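Local coordinates for Lin1840 protein (Listeria innocua serovar 6a, PDB 4ZOC) that acts as a beta-glucosidase in beta-1,2-glucan metabolism, probably releasing beta-D-glucose from the non-reducing ends of its substrates, at residues A66-M69 / I70-E74; M210-R213 / E214-N218; T305-I308 / H309-G313; N334-D338 / L339-E343; P483-Q486 / Y487-A490. The protein carries 2 engineered substitutions. All blocks are in the same frame, centred on the assembly; numbering follows the deposited sequence. Where two conformers were deposited one is given.

Contact 1 of 5, residues A66-M69 / I70-E74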
loop_
_atom_site.group_PDB
_atom_site.type_symbol
_atom_site.label_atom_id
_atom_site.label_comp_id
_atom_site.label_asym_id
_atom_site.label_seq_id
_atom_site.Cartn_x
_atom_site.Cartn_y
_atom_site.Cartn_z
ATOM N N ALA A 66 -30.421 -25.510 17.830
ATOM C CA ALA A 66 -30.948 -26.786 17.294
ATOM C C ALA A 66 -32.432 -26.731 17.135
ATOM O O ALA A 66 -32.921 -27.223 16.157
ATOM C CB ALA A 66 -30.594 -27.938 18.203
ATOM N N LEU A 67 -33.153 -26.093 18.064
ATOM C CA LEU A 67 -34.612 -26.049 17.962
ATOM C C LEU A 67 -35.079 -25.086 16.828
ATOM O O LEU A 67 -36.146 -25.266 16.224
ATOM C CB LEU A 67 -35.279 -25.688 19.280
ATOM C CG LEU A 67 -35.966 -26.731 20.145
ATOM C CD1 LEU A 67 -35.309 -28.099 20.201
ATOM C CD2 LEU A 67 -36.164 -26.203 21.570
ATOM N N ASP A 68 -34.303 -24.030 16.609
ATOM C CA ASP A 68 -34.516 -23.121 15.515
ATOM C C ASP A 68 -34.424 -23.956 14.229
ATOM O O ASP A 68 -35.359 -23.961 13.383
ATOM C CB ASP A 68 -33.502 -21.959 15.525
ATOM C CG ASP A 68 -34.028 -20.680 14.889
ATOM O OD1 ASP A 68 -35.207 -20.606 14.465
ATOM O OD2 ASP A 68 -33.223 -19.710 14.766
ATOM N N MET A 69 -33.330 -24.678 14.083
ATOM C CA MET A 69 -33.119 -25.523 12.907
ATOM C C MET A 69 -34.274 -26.539 12.715
ATOM O O MET A 69 -34.889 -26.655 11.633
ATOM C CB MET A 69 -31.766 -26.211 13.037
ATOM C CG MET A 69 -31.384 -27.188 11.942
ATOM S SD MET A 69 -32.171 -28.785 11.891
ATOM C CE MET A 69 -31.233 -29.632 13.169
ATOM N N ILE A 70 -34.577 -27.266 13.756
ATOM C CA ILE A 70 -35.611 -28.343 13.648
ATOM C C ILE A 70 -36.958 -27.783 13.273
ATOM O O ILE A 70 -37.642 -28.350 12.392
ATOM C CB ILE A 70 -35.681 -29.191 14.926
ATOM C CG1 ILE A 70 -34.422 -30.034 15.089
ATOM C CG2 ILE A 70 -36.934 -30.093 14.924
ATOM C CD1 ILE A 70 -34.170 -30.460 16.522
ATOM N N GLY A 71 -37.329 -26.645 13.868
ATOM C CA GLY A 71 -38.623 -26.000 13.604
ATOM C C GLY A 71 -38.700 -25.563 12.151
ATOM O O GLY A 71 -39.695 -25.763 11.481
ATOM N N ILE A 72 -37.608 -24.930 11.675
ATOM C CA ILE A 72 -37.546 -24.428 10.339
ATOM C C ILE A 72 -37.559 -25.543 9.331
ATOM O O ILE A 72 -38.298 -25.435 8.342
ATOM C CB ILE A 72 -36.305 -23.520 10.154
ATOM C CG1 ILE A 72 -36.478 -22.192 10.896
ATOM C CG2 ILE A 72 -36.039 -23.238 8.673
ATOM C CD1 ILE A 72 -35.149 -21.429 11.026
ATOM N N GLN A 73 -36.711 -26.570 9.532
ATOM C CA GLN A 73 -36.599 -27.670 8.593
ATOM C C GLN A 73 -37.959 -28.450 8.574
ATOM O O GLN A 73 -38.459 -28.884 7.506
ATOM C CB GLN A 73 -35.474 -28.585 9.005
ATOM C CG GLN A 73 -35.124 -29.711 8.035
ATOM C CD GLN A 73 -34.381 -29.170 6.809
ATOM O OE1 GLN A 73 -34.988 -28.495 5.942
ATOM N NE2 GLN A 73 -33.096 -29.455 6.724
ATOM N N GLU A 74 -38.582 -28.602 9.732
ATOM C CA GLU A 74 -39.857 -29.362 9.795
ATOM C C GLU A 74 -40.966 -28.665 9.038
ATOM O O GLU A 74 -41.637 -29.266 8.198
ATOM C CB GLU A 74 -40.268 -29.637 11.290
ATOM C CG GLU A 74 -41.343 -30.723 11.386
ATOM C CD GLU A 74 -41.465 -31.344 12.755
ATOM O OE1 GLU A 74 -41.084 -30.680 13.744
ATOM O OE2 GLU A 74 -41.950 -32.516 12.829
#
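With chi1 at 177°, Met69 holds CG trans to its backbone N, and further bends at chi2 and chi3 curl the thioether round until CE lies 3.7 Å from CG1 of the following residue, Ile70. An unbranched, flexible chain suits so sharp a curl, and SD passes 3.4 Å from Ile70 N on the way. Ile70 has its CG1 branch beside its own backbone N (chi1 -69°), which lays that branch against the preceding turn, 3.4 Å from Ala66 O. Ile72, two residues on, repeats this conformation: its CG1 approaches Asp68 O at 3.3 Å, and its CD1 methyl rests 3.5 Å from Asp68 OD1. That carboxylate is engaged by Ser64, Thr33 and the backbone N of Asn34, and the methyl simply packs beside it. Regular helix bonds run beneath, among them Gln73 N to Met69 O at 2.8 Å. Gln73 leads its amide away from the preceding turn, OE1 accepting from Leu86 N and NE2 donating to Pro345 O. The helix 66-79 forms the crossover between strands 59-61 and 87-90 of the TIM barrel, and Met69, Ile72 and Gln73 all lean on Phe88 of the second strand.

Contact 2 of 5, residues M210-R213 / E214-N218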
loop_
_atom_site.group_PDB
_atom_site.type_symbol
_atom_site.label_atom_id
_atom_site.label_comp_id
_atom_site.label_asym_id
_atom_site.label_seq_id
_atom_site.Cartn_x
_atom_site.Cartn_y
_atom_site.Cartn_z
ATOM N N MET A 210 -3.002 -5.863 -7.123
ATOM C CA MET A 210 -1.677 -6.466 -7.226
ATOM C C MET A 210 -1.547 -7.089 -8.634
ATOM O O MET A 210 -2.560 -7.354 -9.344
ATOM C CB MET A 210 -1.377 -7.520 -6.142
ATOM C CG MET A 210 -2.158 -8.845 -6.211
ATOM S SD MET A 210 -3.821 -8.786 -5.515
ATOM C CE MET A 210 -3.521 -8.432 -3.795
ATOM N N SER A 211 -0.322 -7.317 -9.039
ATOM C CA SER A 211 -0.087 -7.999 -10.311
ATOM C C SER A 211 -0.672 -9.464 -10.233
ATOM O O SER A 211 -0.757 -10.070 -9.188
ATOM C CB SER A 211 1.370 -7.993 -10.714
ATOM O OG SER A 211 2.131 -8.953 -9.958
ATOM N N THR A 212 -1.086 -9.962 -11.376
ATOM C CA THR A 212 -1.500 -11.365 -11.502
ATOM C C THR A 212 -0.463 -12.316 -10.931
ATOM O O THR A 212 -0.771 -13.229 -10.147
ATOM C CB THR A 212 -1.866 -11.689 -12.916
ATOM O OG1 THR A 212 -2.736 -10.659 -13.474
ATOM C CG2 THR A 212 -2.593 -13.029 -12.921
ATOM N N ARG A 213 0.812 -12.028 -11.214
ATOM C CA ARG A 213 1.888 -12.884 -10.734
ATOM C C ARG A 213 1.919 -12.881 -9.217
ATOM O O ARG A 213 2.109 -13.918 -8.606
ATOM C CB ARG A 213 3.265 -12.435 -11.260
ATOM C CG ARG A 213 4.421 -13.387 -10.843
ATOM C CD ARG A 213 5.807 -12.812 -11.213
ATOM N NE ARG A 213 5.836 -11.396 -10.779
ATOM C CZ ARG A 213 5.899 -11.008 -9.498
ATOM N NH1 ARG A 213 5.988 -11.924 -8.527
ATOM N NH2 ARG A 213 5.806 -9.680 -9.141
ATOM N N GLU A 214 1.767 -11.683 -8.613
ATOM C CA GLU A 214 1.789 -11.624 -7.133
ATOM C C GLU A 214 0.525 -12.307 -6.518
ATOM O O GLU A 214 0.594 -13.015 -5.504
ATOM C CB GLU A 214 1.831 -10.177 -6.631
ATOM C CG GLU A 214 3.276 -9.770 -6.455
ATOM C CD GLU A 214 4.007 -10.613 -5.417
ATOM O OE1 GLU A 214 5.070 -11.265 -5.830
ATOM O OE2 GLU A 214 3.494 -10.602 -4.251
ATOM N N LEU A 215 -0.602 -12.116 -7.158
ATOM C CA LEU A 215 -1.813 -12.894 -6.778
ATOM C C LEU A 215 -1.545 -14.384 -6.717
ATOM O O LEU A 215 -1.729 -15.086 -5.707
ATOM C CB LEU A 215 -2.953 -12.554 -7.746
ATOM C CG LEU A 215 -4.260 -13.324 -7.444
ATOM C CD1 LEU A 215 -4.922 -12.858 -6.152
ATOM C CD2 LEU A 215 -5.184 -12.954 -8.606
ATOM N N TYR A 216 -0.980 -14.915 -7.800
ATOM C CA TYR A 216 -0.617 -16.360 -7.773
ATOM C C TYR A 216 0.449 -16.718 -6.754
ATOM O O TYR A 216 0.403 -17.806 -6.114
ATOM C CB TYR A 216 -0.115 -16.820 -9.149
ATOM C CG TYR A 216 -1.209 -17.193 -10.150
ATOM C CD1 TYR A 216 -1.812 -16.283 -10.922
ATOM C CD2 TYR A 216 -1.661 -18.533 -10.235
ATOM C CE1 TYR A 216 -2.827 -16.637 -11.808
ATOM C CE2 TYR A 216 -2.661 -18.883 -11.114
ATOM C CZ TYR A 216 -3.227 -17.947 -11.926
ATOM O OH TYR A 216 -4.230 -18.282 -12.822
ATOM N N GLN A 217 1.480 -15.859 -6.660
ATOM C CA GLN A 217 2.643 -16.198 -5.839
ATOM C C GLN A 217 2.345 -16.281 -4.349
ATOM O O GLN A 217 2.779 -17.234 -3.667
ATOM C CB GLN A 217 3.808 -15.143 -5.999
ATOM C CG GLN A 217 5.047 -15.566 -5.271
ATOM C CD GLN A 217 5.640 -16.833 -5.866
ATOM O OE1 GLN A 217 5.892 -16.912 -7.063
ATOM N NE2 GLN A 217 5.882 -17.804 -5.036
ATOM N N ASN A 218 1.585 -15.291 -3.861
ATOM C CA ASN A 218 1.389 -15.051 -2.422
ATOM C C ASN A 218 -0.070 -15.132 -1.925
ATOM O O ASN A 218 -0.330 -15.562 -0.803
ATOM C CB ASN A 218 2.048 -13.756 -2.022
ATOM C CG ASN A 218 3.576 -13.862 -2.070
ATOM O OD1 ASN A 218 4.142 -14.806 -1.583
ATOM N ND2 ASN A 218 4.223 -12.906 -2.656
HETATM O O HOH W 1 6.778 -14.807 -8.508
#
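Arg213 and Glu214 run side by side and point the same way, joined at their ends by a salt bridge in which Arg213 NH1 donates to Glu214 OE1 over 2.9 Å. The bond uses the anti lone pair of OE1, and the guanidinium and carboxylate planes stand 53° apart. Arg213 starts extended and bends at chi3 (47°), which swings its head back above its neighbour's backbone.

The close-packed side of this helix start belongs to Thr212 and Tyr216. The CG2 methyl of Thr212 lies alongside the ring, 3.8 Å from Tyr216 CE1, while Thr212 O meets the ring edge in its plane, 3.3 Å from Tyr216 CD1. Trp251 of helix 250-260 packs on both residues, and Tyr216 OH reaches Glu260. Ser211 is the N-cap: its short hydroxyl accepts from Glu214 N at 3.1 Å, and it also bonds Asp242 of the second subunit.

The looser side holds solvent. A water accepts a hydrogen bond from Arg213 NH1 at 3.0 Å and donates one to Gln217 OE1, which also receives Tyr688 N. Glu214 OE2 accepts from Asn218 ND2 at 2.9 Å and binds a glycerol, probably from the crystallisation liquor.

Since Arg213 NH2 forms a second salt bridge, to Asp242 of the second subunit, one guanidinium serves two carboxylates; its positive charge probably favours the ionised form of the two carboxylates, and the pairing ties the start of helix 212-219 directly to the dimer interface.

Contact 3 of 5, residues T305-I308 / H309-G313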
loop_
_atom_site.group_PDB
_atom_site.type_symbol
_atom_site.label_atom_id
_atom_site.label_comp_id
_atom_site.label_asym_id
_atom_site.label_seq_id
_atom_site.Cartn_x
_atom_site.Cartn_y
_atom_site.Cartn_z
ATOM N N THR A 305 -31.490 -10.205 -3.230
ATOM C CA THR A 305 -32.587 -10.610 -4.023
ATOM C C THR A 305 -32.371 -10.457 -5.515
ATOM O O THR A 305 -33.333 -10.557 -6.231
ATOM C CB THR A 305 -33.848 -9.855 -3.626
ATOM O OG1 THR A 305 -33.663 -8.465 -3.850
ATOM C CG2 THR A 305 -34.182 -10.037 -2.147
ATOM N N CYS A 306 -31.132 -10.309 -6.022
ATOM C CA CYS A 306 -30.935 -10.208 -7.405
ATOM C C CYS A 306 -31.366 -11.475 -8.144
ATOM O O CYS A 306 -32.118 -11.389 -9.118
ATOM C CB CYS A 306 -29.446 -9.900 -7.774
ATOM S SG CYS A 306 -28.857 -8.418 -6.954
ATOM N N TYR A 307 -30.872 -12.642 -7.716
ATOM C CA TYR A 307 -31.274 -13.887 -8.351
ATOM C C TYR A 307 -32.758 -14.089 -8.322
ATOM O O TYR A 307 -33.410 -14.309 -9.389
ATOM C CB TYR A 307 -30.578 -15.116 -7.762
ATOM C CG TYR A 307 -29.085 -15.311 -8.169
ATOM C CD1 TYR A 307 -28.454 -14.520 -9.155
ATOM C CD2 TYR A 307 -28.317 -16.284 -7.537
ATOM C CE1 TYR A 307 -27.157 -14.751 -9.521
ATOM C CE2 TYR A 307 -27.018 -16.530 -7.916
ATOM C CZ TYR A 307 -26.411 -15.718 -8.886
ATOM O OH TYR A 307 -25.152 -15.966 -9.305
ATOM N N ILE A 308 -33.300 -14.021 -7.109
ATOM C CA ILE A 308 -34.719 -14.336 -6.914
ATOM C C ILE A 308 -35.652 -13.481 -7.804
ATOM O O ILE A 308 -36.586 -13.999 -8.420
ATOM C CB ILE A 308 -35.017 -14.380 -5.404
ATOM C CG1 ILE A 308 -36.258 -15.232 -5.136
ATOM C CG2 ILE A 308 -35.173 -13.018 -4.785
ATOM C CD1 ILE A 308 -35.961 -16.703 -4.994
ATOM N N HIS A 309 -35.366 -12.186 -7.914
ATOM C CA HIS A 309 -36.222 -11.278 -8.671
ATOM C C HIS A 309 -35.879 -11.172 -10.168
ATOM O O HIS A 309 -36.772 -10.853 -10.972
ATOM C CB HIS A 309 -36.272 -9.903 -7.999
ATOM C CG HIS A 309 -36.944 -9.910 -6.662
ATOM N ND1 HIS A 309 -38.025 -10.713 -6.373
ATOM C CD2 HIS A 309 -36.668 -9.231 -5.520
ATOM C CE1 HIS A 309 -38.371 -10.550 -5.102
ATOM N NE2 HIS A 309 -37.570 -9.647 -4.567
ATOM N N GLU A 310 -34.664 -11.505 -10.571
ATOM C CA GLU A 310 -34.214 -11.266 -11.988
ATOM C C GLU A 310 -33.878 -12.472 -12.893
ATOM O O GLU A 310 -33.878 -12.342 -14.162
ATOM C CB GLU A 310 -32.971 -10.341 -12.031
ATOM C CG GLU A 310 -33.158 -9.074 -11.244
ATOM C CD GLU A 310 -34.056 -8.061 -11.899
ATOM O OE1 GLU A 310 -34.472 -8.225 -13.079
ATOM O OE2 GLU A 310 -34.331 -7.031 -11.229
ATOM N N LEU A 311 -33.573 -13.632 -12.309
ATOM C CA LEU A 311 -33.120 -14.798 -13.119
ATOM C C LEU A 311 -34.205 -15.235 -14.063
ATOM O O LEU A 311 -33.904 -15.606 -15.190
ATOM C CB LEU A 311 -32.684 -15.967 -12.254
ATOM C CG LEU A 311 -31.309 -15.857 -11.571
ATOM C CD1 LEU A 311 -30.975 -17.163 -10.908
ATOM C CD2 LEU A 311 -30.210 -15.560 -12.567
ATOM N N LYS A 312 -35.465 -15.172 -13.632
ATOM C CA LYS A 312 -36.495 -15.665 -14.537
ATOM C C LYS A 312 -36.544 -14.814 -15.811
ATOM O O LYS A 312 -36.438 -15.357 -16.880
ATOM C CB LYS A 312 -37.855 -15.823 -13.854
ATOM C CG LYS A 312 -38.880 -16.497 -14.790
ATOM C CD LYS A 312 -40.003 -15.540 -15.016
ATOM C CE LYS A 312 -40.851 -15.442 -13.762
ATOM N NZ LYS A 312 -42.197 -15.043 -14.213
ATOM N N GLY A 313 -36.632 -13.495 -15.701
ATOM C CA GLY A 313 -36.572 -12.622 -16.896
ATOM C C GLY A 313 -35.319 -12.821 -17.799
ATOM O O GLY A 313 -35.422 -12.829 -19.030
HETATM O O HOH W 2 -36.782 -14.390 -11.190
#
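His309 opens the second half of this helical turn with its ring laid against Ile308 and Thr305, both on the same side of its plane. The CG2 methyl of Ile308 sits almost exactly over one face, 3.9 Å from the centroid of the His309 ring and 4° off its normal, a CH-pi contact. Ile308 chi1 of -157° places CG2 between the backbone N and the carbonyl carbon, from where it reaches over the next residue's ring. Thr305 CB approaches the same imidazole obliquely, 3.5 Å from His309 CD2, and the ring's rotation is fixed further by the bond of NE2 to Met47 O.

Next comes Glu310, whose N bonds Cys306 O at 2.9 Å and, weakly, Tyr307 O. Its aliphatic stem packs on the former carbonyl, with CB 3.2 Å from Cys306 O, before the chain heads off toward Pro286 and Lys287. Leu311 is the last before the break to keep the regular bond, its N meeting Tyr307 O at 3.0 Å. Its CD1 methyl lies 3.8 Å from Tyr307 CB, a branched leucine packing beside an aromatic stem whose OH is anchored on Val298 O. At Lys312 a water replaces the usual direct bond, donating to Ile308 O at 2.8 Å and accepting from Lys312 N at 2.9 Å.

Gly313 N also lacks its bond to the turn before, and a helix turn opened in this way, with water inserted, is a kink. Helix 306-316 follows the eighth TIM-barrel strand, 301-302, whose Glu301 receives the N-H groups of Cys306 and Tyr307.

Contact 4 of 5, residues N334-D338 / L339-E343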
loop_
_atom_site.group_PDB
_atom_site.type_symbol
_atom_site.label_atom_id
_atom_site.label_comp_id
_atom_site.label_asym_id
_atom_site.label_seq_id
_atom_site.Cartn_x
_atom_site.Cartn_y
_atom_site.Cartn_z
ATOM N N ASN A 334 -25.964 -31.516 -4.635
ATOM C CA ASN A 334 -24.791 -32.391 -4.345
ATOM C C ASN A 334 -24.244 -32.108 -2.934
ATOM O O ASN A 334 -24.004 -33.019 -2.231
ATOM C CB ASN A 334 -23.612 -32.232 -5.339
ATOM C CG ASN A 334 -23.817 -33.003 -6.636
ATOM O OD1 ASN A 334 -24.669 -33.869 -6.712
ATOM N ND2 ASN A 334 -23.085 -32.635 -7.662
ATOM N N LEU A 335 -24.118 -30.838 -2.526
ATOM C CA LEU A 335 -23.768 -30.500 -1.128
ATOM C C LEU A 335 -24.728 -31.127 -0.132
ATOM O O LEU A 335 -24.302 -31.716 0.888
ATOM C CB LEU A 335 -23.704 -28.997 -0.958
ATOM C CG LEU A 335 -23.498 -28.489 0.482
ATOM C CD1 LEU A 335 -22.217 -29.009 1.088
ATOM C CD2 LEU A 335 -23.554 -26.964 0.539
ATOM N N LYS A 336 -26.027 -31.001 -0.430
ATOM C CA LYS A 336 -27.011 -31.481 0.499
ATOM C C LYS A 336 -26.875 -32.982 0.581
ATOM O O LYS A 336 -26.959 -33.578 1.673
ATOM C CB LYS A 336 -28.409 -31.083 0.117
ATOM C CG LYS A 336 -28.632 -29.603 0.173
ATOM C CD LYS A 336 -29.921 -29.079 -0.375
ATOM C CE LYS A 336 -30.074 -27.654 0.141
ATOM N NZ LYS A 336 -31.315 -26.975 -0.257
ATOM N N ASN A 337 -26.609 -33.609 -0.560
ATOM C CA ASN A 337 -26.400 -35.083 -0.590
ATOM C C ASN A 337 -25.159 -35.548 0.164
ATOM O O ASN A 337 -25.228 -36.519 0.908
ATOM C CB ASN A 337 -26.455 -35.592 -2.043
ATOM C CG ASN A 337 -26.726 -37.090 -2.166
ATOM O OD1 ASN A 337 -27.460 -37.708 -1.374
ATOM N ND2 ASN A 337 -26.147 -37.663 -3.174
ATOM N N ASP A 338 -24.054 -34.794 0.026
ATOM C CA ASP A 338 -22.827 -35.007 0.724
ATOM C C ASP A 338 -23.027 -34.969 2.218
ATOM O O ASP A 338 -22.347 -35.684 2.933
ATOM C CB ASP A 338 -21.756 -33.975 0.280
ATOM C CG ASP A 338 -21.242 -34.224 -1.147
ATOM O OD1 ASP A 338 -21.555 -35.265 -1.782
ATOM O OD2 ASP A 338 -20.479 -33.396 -1.651
ATOM N N LEU A 339 -23.946 -34.121 2.692
ATOM C CA LEU A 339 -24.241 -33.963 4.143
ATOM C C LEU A 339 -25.291 -35.016 4.628
ATOM O O LEU A 339 -25.612 -35.093 5.798
ATOM C CB LEU A 339 -24.723 -32.563 4.427
ATOM C CG LEU A 339 -23.683 -31.452 4.213
ATOM C CD1 LEU A 339 -24.375 -30.140 3.989
ATOM C CD2 LEU A 339 -22.814 -31.415 5.448
ATOM N N GLY A 340 -25.806 -35.836 3.712
ATOM C CA GLY A 340 -26.752 -36.891 4.096
ATOM C C GLY A 340 -28.179 -36.399 4.281
ATOM O O GLY A 340 -29.028 -37.136 4.821
ATOM N N LEU A 341 -28.477 -35.187 3.816
ATOM C CA LEU A 341 -29.773 -34.542 4.092
ATOM C C LEU A 341 -30.940 -35.234 3.471
ATOM O O LEU A 341 -32.037 -35.070 3.971
ATOM C CB LEU A 341 -29.753 -33.048 3.729
ATOM C CG LEU A 341 -28.661 -32.325 4.531
ATOM C CD1 LEU A 341 -28.705 -30.836 4.027
ATOM C CD2 LEU A 341 -28.812 -32.421 6.060
ATOM N N PHE A 342 -30.736 -35.951 2.351
ATOM C CA PHE A 342 -31.880 -36.683 1.758
ATOM C C PHE A 342 -32.297 -37.949 2.511
ATOM O O PHE A 342 -33.401 -38.451 2.304
ATOM C CB PHE A 342 -31.624 -36.982 0.293
ATOM C CG PHE A 342 -31.517 -35.750 -0.550
ATOM C CD1 PHE A 342 -32.655 -35.019 -0.847
ATOM C CD2 PHE A 342 -30.290 -35.326 -1.049
ATOM C CE1 PHE A 342 -32.603 -33.932 -1.625
ATOM C CE2 PHE A 342 -30.228 -34.200 -1.833
ATOM C CZ PHE A 342 -31.371 -33.486 -2.104
ATOM N N GLU A 343 -31.419 -38.452 3.362
ATOM C CA GLU A 343 -31.706 -39.606 4.264
ATOM C C GLU A 343 -32.099 -39.104 5.652
ATOM O O GLU A 343 -33.055 -39.570 6.204
ATOM C CB GLU A 343 -30.536 -40.558 4.412
ATOM C CG GLU A 343 -30.146 -41.336 3.175
ATOM C CD GLU A 343 -29.524 -40.464 2.103
ATOM O OE1 GLU A 343 -28.522 -39.747 2.385
ATOM O OE2 GLU A 343 -30.036 -40.540 0.985
HETATM O O HOH W 3 -28.397 -37.423 1.292
#
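Lys336 O and Asn337 O receive the two bonds that close this helix: Leu341 N reaches back to Lys336 O over 3.1 Å, and Gly340 N to Asn337 O over 2.9 Å. Gly340 makes the reversal with phi at 81°, a region glycine enters without strain. A water then gathers three polar groups, lying 2.8 Å from Asn337 OD1, 3.0 Å from Phe342 N and 2.6 Å from Glu343 OE1. Asn337 OD1 and Glu343 OE2 also bond the terminal amine of Met1, which may be drawn there by the negative charge of Glu343. Asp338, next after Asn337, pairs with Lys232.

Packing follows beyond these bonds. Leu341 lays CD1 across the stem of Lys336, 3.9 Å from its CB, while the extended remainder of the lysine carries NZ to Gln21 and to the carbonyls of Pro85 and Gly58, three partners for one ammonium group. Leu335 and Leu339 lie side by side, their CD1 atoms 3.8 Å apart. Phe342 turns a ring edge to Asn337, with the CB of Asn337 in the ring plane 4.0 Å from Phe342 CD2; Leu9 of helix 3-12 packs on the same aromatic.

The paired backbone bonds and the positive-phi glycine define a Schellman motif, here ending helix 322-338, and the contact of Leu341 with the Lys336 stem is the apolar interaction that often accompanies it.

Contact 5 of 5, residues P483-Q486 / Y487-A490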
loop_
_atom_site.group_PDB
_atom_site.type_symbol
_atom_site.label_atom_id
_atom_site.label_comp_id
_atom_site.label_asym_id
_atom_site.label_seq_id
_atom_site.Cartn_x
_atom_site.Cartn_y
_atom_site.Cartn_z
ATOM N N PRO A 483 -5.886 2.970 22.942
ATOM C CA PRO A 483 -6.223 4.315 23.451
ATOM C C PRO A 483 -5.088 4.925 24.202
ATOM O O PRO A 483 -4.356 4.206 24.959
ATOM C CB PRO A 483 -7.456 4.084 24.298
ATOM C CG PRO A 483 -8.066 2.804 23.809
ATOM C CD PRO A 483 -6.929 1.970 23.264
ATOM N N GLU A 484 -4.831 6.217 24.003
ATOM C CA GLU A 484 -3.647 6.797 24.638
ATOM C C GLU A 484 -3.659 6.687 26.182
ATOM O O GLU A 484 -2.601 6.591 26.798
ATOM C CB GLU A 484 -3.479 8.228 24.169
ATOM C CG GLU A 484 -2.238 8.875 24.669
ATOM C CD GLU A 484 -0.929 8.268 24.149
ATOM O OE1 GLU A 484 -0.985 7.518 23.079
ATOM O OE2 GLU A 484 0.135 8.667 24.803
ATOM N N ALA A 485 -4.852 6.646 26.802
ATOM C CA ALA A 485 -4.981 6.415 28.234
ATOM C C ALA A 485 -4.292 5.153 28.711
ATOM O O ALA A 485 -3.805 5.107 29.839
ATOM C CB ALA A 485 -6.435 6.391 28.629
ATOM N N GLN A 486 -4.236 4.108 27.870
ATOM C CA GLN A 486 -3.542 2.905 28.248
ATOM C C GLN A 486 -2.017 3.041 28.208
ATOM O O GLN A 486 -1.352 2.526 29.070
ATOM C CB GLN A 486 -3.998 1.712 27.400
ATOM C CG GLN A 486 -5.504 1.455 27.592
ATOM C CD GLN A 486 -5.936 0.110 27.054
ATOM O OE1 GLN A 486 -5.179 -0.859 27.092
ATOM N NE2 GLN A 486 -7.164 0.040 26.537
ATOM N N TYR A 487 -1.471 3.743 27.235
ATOM C CA TYR A 487 -0.053 4.056 27.260
ATOM C C TYR A 487 0.253 4.972 28.440
ATOM O O TYR A 487 1.277 4.756 29.118
ATOM C CB TYR A 487 0.447 4.710 25.962
ATOM C CG TYR A 487 0.278 3.846 24.728
ATOM C CD1 TYR A 487 1.233 2.949 24.390
ATOM C CD2 TYR A 487 -0.829 3.980 23.886
ATOM C CE1 TYR A 487 1.108 2.137 23.264
ATOM C CE2 TYR A 487 -0.993 3.142 22.793
ATOM C CZ TYR A 487 -0.013 2.263 22.462
ATOM O OH TYR A 487 -0.182 1.502 21.303
ATOM N N GLN A 488 -0.637 5.903 28.751
ATOM C CA GLN A 488 -0.426 6.747 29.943
ATOM C C GLN A 488 -0.416 5.909 31.220
ATOM O O GLN A 488 0.330 6.192 32.143
ATOM C CB GLN A 488 -1.469 7.890 30.051
ATOM C CG GLN A 488 -1.443 8.896 28.901
ATOM C CD GLN A 488 -2.759 9.663 28.814
ATOM O OE1 GLN A 488 -3.685 9.512 29.663
ATOM N NE2 GLN A 488 -2.861 10.512 27.823
ATOM N N LEU A 489 -1.316 4.958 31.320
ATOM C CA LEU A 489 -1.327 4.039 32.467
ATOM C C LEU A 489 -0.057 3.255 32.601
ATOM O O LEU A 489 0.482 3.140 33.700
ATOM C CB LEU A 489 -2.597 3.105 32.400
ATOM C CG LEU A 489 -2.743 2.066 33.472
ATOM C CD1 LEU A 489 -2.739 2.656 34.879
ATOM C CD2 LEU A 489 -4.064 1.261 33.250
ATOM N N ALA A 490 0.456 2.693 31.525
ATOM C CA ALA A 490 1.721 1.933 31.600
ATOM C C ALA A 490 2.877 2.854 32.078
ATOM O O ALA A 490 3.684 2.470 32.870
ATOM C CB ALA A 490 2.007 1.362 30.241
#
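Gln488 lies across the preceding turn, its CG 3.3 Å from Glu484 O and its NE2 3.6 Å from Glu484 CG. Beyond CG the chain is extended, which carries OE1 to within 3.6 Å of Ala485 CA; the small alanine lets the amide pass close to the backbone. Glu484 meets Tyr487 differently: a bend at chi2 (65°) brings OE1 obliquely to the ring, 3.6 Å from Tyr487 CD2, with the carboxylate and ring planes 22° apart. Underneath, Gln488 N bonds Glu484 O at 2.9 Å.

These residues form the first turns of helix 484-494, which links strands 459-465 and 500-505 in a beta-alpha-beta unit of the family 3 C-terminal domain. Pro483 occupies the N-cap position, and its O accepts from Gln486 N at 2.9 Å.

Further out, Arg481 holds the Glu484 carboxylate by a salt bridge and sits on the Tyr487 ring as a cation-pi partner, which probably sets the two against each other. The phenol of Tyr487 is anchored by Glu511 O and Leu482 N. Gln486 spends its amide on Gly465 N and Tyr439 O, and Leu489 and Ala490 press on Leu462 of strand 459-465.

Contacts 1 to 3 belong to the N-terminal TIM barrel, and contact 4 ends the helix that follows contact 3. Contacts 1 and 4 come nearest each other, with centres about 17 Å and nearest atoms about 5 Å apart; contact 3 stands about 12 Å from contact 4 between nearest atoms. Contact 5 belongs to the family 3 C-terminal domain, its centre about 54 Å from that of contact 4. Contacts 1, 3, 4 and 5 lie away from the known sites, among them the glucose pocket of Trp271, Trp409 and Glu473; the Thr305 side chain is about 14 Å from a bound glucose. Contact 2 faces the second subunit, its Gln217 side chain about 12 Å from the magnesium ion.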